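Long-range contact in catalase (Bacillus pumilus, PDB 4QON), which breaks down hydrogen peroxide to water and molecular oxygen at a buried haem: residues A[133-138]-A[175-180]. Residues are numbered along the deposited sequence; the frame is centred on the assembly and turned at random.
Sequences PIFFIR and THMLTW. With CAQ (catechol), chain G.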
loop_
_atom_site.group_PDB
_atom_site.type_symbol
_atom_site.label_atom_id
_atom_site.label_comp_id
_atom_site.label_asym_id
_atom_site.label_seq_id
_atom_site.Cartn_x
_atom_site.Cartn_y
_atom_site.Cartn_z
ATOM N N PRO A 133 3.323 -34.436 -10.721
ATOM C CA PRO A 133 4.609 -34.593 -10.024
ATOM C C PRO A 133 5.793 -33.949 -10.706
ATOM O O PRO A 133 6.911 -34.058 -10.187
ATOM C CB PRO A 133 4.782 -36.150 -9.995
ATOM C CG PRO A 133 4.138 -36.558 -11.252
ATOM C CD PRO A 133 2.916 -35.696 -11.380
ATOM N N ILE A 134 5.574 -33.312 -11.852
ATOM C CA ILE A 134 6.635 -32.619 -12.596
ATOM C C ILE A 134 6.180 -31.230 -12.991
ATOM O O ILE A 134 5.069 -30.837 -12.683
ATOM C CB ILE A 134 7.048 -33.381 -13.839
ATOM C CG1 ILE A 134 5.820 -33.700 -14.711
ATOM C CG2 ILE A 134 7.767 -34.669 -13.485
ATOM C CD1 ILE A 134 6.256 -34.054 -16.090
ATOM N N PHE A 135 7.043 -30.478 -13.654
ATOM C CA PHE A 135 6.684 -29.144 -14.115
ATOM C C PHE A 135 7.050 -28.925 -15.598
ATOM O O PHE A 135 7.759 -29.724 -16.195
ATOM C CB PHE A 135 7.352 -28.062 -13.234
ATOM C CG PHE A 135 6.496 -26.822 -13.029
ATOM C CD1 PHE A 135 5.279 -26.921 -12.437
ATOM C CD2 PHE A 135 6.932 -25.556 -13.442
ATOM C CE1 PHE A 135 4.471 -25.800 -12.269
ATOM C CE2 PHE A 135 6.141 -24.437 -13.272
ATOM C CZ PHE A 135 4.913 -24.558 -12.671
ATOM N N PHE A 136 6.565 -27.812 -16.135
ATOM C CA PHE A 136 6.714 -27.410 -17.534
ATOM C C PHE A 136 8.130 -26.903 -17.835
ATOM O O PHE A 136 8.587 -26.976 -18.970
ATOM C CB PHE A 136 5.816 -26.232 -17.845
ATOM C CG PHE A 136 4.358 -26.462 -17.555
ATOM C CD1 PHE A 136 3.811 -26.090 -16.324
ATOM C CD2 PHE A 136 3.512 -26.918 -18.568
ATOM C CE1 PHE A 136 2.469 -26.274 -16.070
ATOM C CE2 PHE A 136 2.170 -27.071 -18.338
ATOM C CZ PHE A 136 1.644 -26.758 -17.078
ATOM N N ILE A 137 8.778 -26.332 -16.819
ATOM C CA ILE A 137 10.061 -25.617 -16.977
ATOM C C ILE A 137 11.017 -26.062 -15.865
ATOM O O ILE A 137 10.580 -26.712 -14.921
ATOM C CB ILE A 137 9.896 -24.074 -17.009
ATOM C CG1 ILE A 137 9.080 -23.550 -15.809
ATOM C CG2 ILE A 137 9.217 -23.630 -18.311
ATOM C CD1 ILE A 137 9.152 -22.046 -15.648
ATOM N N ARG A 138 12.305 -25.732 -15.999
ATOM C CA ARG A 138 13.315 -26.125 -15.030
ATOM C C ARG A 138 14.139 -25.009 -14.471
ATOM O O ARG A 138 15.097 -25.269 -13.754
ATOM C CB ARG A 138 14.266 -27.159 -15.643
ATOM C CG ARG A 138 15.014 -26.673 -16.882
ATOM C CD ARG A 138 16.124 -27.639 -17.321
ATOM N NE ARG A 138 15.631 -28.932 -17.743
ATOM C CZ ARG A 138 15.530 -29.375 -19.014
ATOM N NH1 ARG A 138 15.877 -28.635 -20.054
ATOM N NH2 ARG A 138 15.113 -30.611 -19.239
ATOM N N THR A 175 7.515 -31.020 -22.513
ATOM C CA THR A 175 6.823 -32.115 -23.212
ATOM C C THR A 175 6.310 -33.201 -22.234
ATOM O O THR A 175 5.204 -33.709 -22.385
ATOM C CB THR A 175 7.774 -32.712 -24.284
ATOM O OG1 THR A 175 8.223 -31.673 -25.171
ATOM C CG2 THR A 175 7.072 -33.819 -25.081
ATOM N N HIS A 176 7.112 -33.573 -21.222
ATOM C CA HIS A 176 6.628 -34.520 -20.214
ATOM C C HIS A 176 5.390 -34.001 -19.494
ATOM O O HIS A 176 4.392 -34.682 -19.338
ATOM C CB HIS A 176 7.753 -34.836 -19.218
ATOM C CG HIS A 176 7.506 -36.021 -18.342
ATOM N ND1 HIS A 176 8.308 -36.310 -17.250
ATOM C CD2 HIS A 176 6.581 -37.006 -18.395
ATOM C CE1 HIS A 176 7.834 -37.377 -16.633
ATOM N NE2 HIS A 176 6.825 -37.848 -17.346
ATOM N N MET A 177 5.465 -32.777 -18.999
ATOM C CA MET A 177 4.338 -32.204 -18.250
ATOM C C MET A 177 3.050 -32.131 -19.059
ATOM O O MET A 177 1.979 -32.495 -18.566
ATOM C CB MET A 177 4.698 -30.812 -17.726
ATOM C CG MET A 177 3.621 -30.124 -16.886
ATOM S SD MET A 177 3.245 -30.958 -15.326
ATOM C CE MET A 177 2.431 -29.626 -14.450
ATOM N N LEU A 178 3.155 -31.715 -20.314
ATOM C CA LEU A 178 1.967 -31.655 -21.184
ATOM C C LEU A 178 1.332 -33.052 -21.401
ATOM O O LEU A 178 0.125 -33.187 -21.533
ATOM C CB LEU A 178 2.299 -30.964 -22.510
ATOM C CG LEU A 178 2.716 -29.489 -22.349
ATOM C CD1 LEU A 178 3.425 -28.965 -23.562
ATOM C CD2 LEU A 178 1.494 -28.607 -22.132
ATOM N N THR A 179 2.184 -34.072 -21.442
ATOM C CA THR A 179 1.739 -35.445 -21.542
ATOM C C THR A 179 0.917 -35.919 -20.325
ATOM O O THR A 179 0.096 -36.832 -20.466
ATOM C CB THR A 179 2.956 -36.361 -21.843
ATOM O OG1 THR A 179 3.640 -35.860 -22.999
ATOM C CG2 THR A 179 2.530 -37.781 -22.125
ATOM N N TRP A 180 1.179 -35.364 -19.128
ATOM C CA TRP A 180 0.304 -35.620 -17.977
ATOM C C TRP A 180 -0.914 -34.740 -17.974
ATOM O O TRP A 180 -2.013 -35.212 -17.674
ATOM C CB TRP A 180 1.024 -35.385 -16.660
ATOM C CG TRP A 180 2.044 -36.337 -16.270
ATOM C CD1 TRP A 180 3.260 -36.479 -16.833
ATOM C CD2 TRP A 180 2.026 -37.181 -15.117
ATOM N NE1 TRP A 180 3.984 -37.401 -16.145
ATOM C CE2 TRP A 180 3.232 -37.876 -15.104
ATOM C CE3 TRP A 180 1.061 -37.498 -14.159
ATOM C CZ2 TRP A 180 3.527 -38.855 -14.144
ATOM C CZ3 TRP A 180 1.349 -38.479 -13.216
ATOM C CH2 TRP A 180 2.572 -39.127 -13.208
HETATM C C1 CAQ G . 1.795 -22.364 -13.708
HETATM C C2 CAQ G . 2.145 -21.756 -12.527
HETATM C C3 CAQ G . 2.078 -22.456 -11.343
HETATM O O3 CAQ G . 2.434 -21.923 -10.142
HETATM C C4 CAQ G . 1.625 -23.869 -11.381
HETATM O O4 CAQ G . 1.618 -24.516 -10.216
HETATM C C5 CAQ G . 1.303 -24.483 -12.581
HETATM C C6 CAQ G . 1.378 -23.704 -13.730
HETATM O O HOH W 1 7.816 -31.313 -18.533
#
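The irregular segment 133-138 draws closest to helix 175-180 at Phe136 and Met177, whose CA atoms lie 5.4 Å apart, and a water links the backbones there, donating to Phe135 O and accepting from Met177 N at 2.8 Å each. Met177 reaches into the loop: CG trans to the main-chain nitrogen (chi1 -178°) carries that methylene over the centre of one Phe136 face, a CH-pi contact with CG 3.6 Å from the ring centroid. Beyond a bend at chi2 the sulfur makes a more distant Met-aromatic contact with the same ring and passes Ile134 O, SD to O 3.2 Å. Leu178 CD2 meets the edge of the Phe136 ring. Replacing this phenylalanine with an alanine would probably leave Met177 CG without its aromatic cover and open a gap beside a bound catechol, whose C6 lies 3.6 Å from Phe136 CE1. Ile134 points at the helix and crosses His176 at about a right angle: its CD1 sits over one face of the imidazole, 3.4 Å from the centroid, while His176 ND1 is hydrogen-bonded to Thr282 O. Pro133 CD makes a CH-pi contact over the six-membered ring of Trp180. Phe135 touches the haem, and this catechol bonds to His57 and Asn130, consistent with the distal pocket of catalases. Helix 175-181 packs on helices 423-431 and 453-466, tying the loop after strand 123-130 to the C-terminal helices.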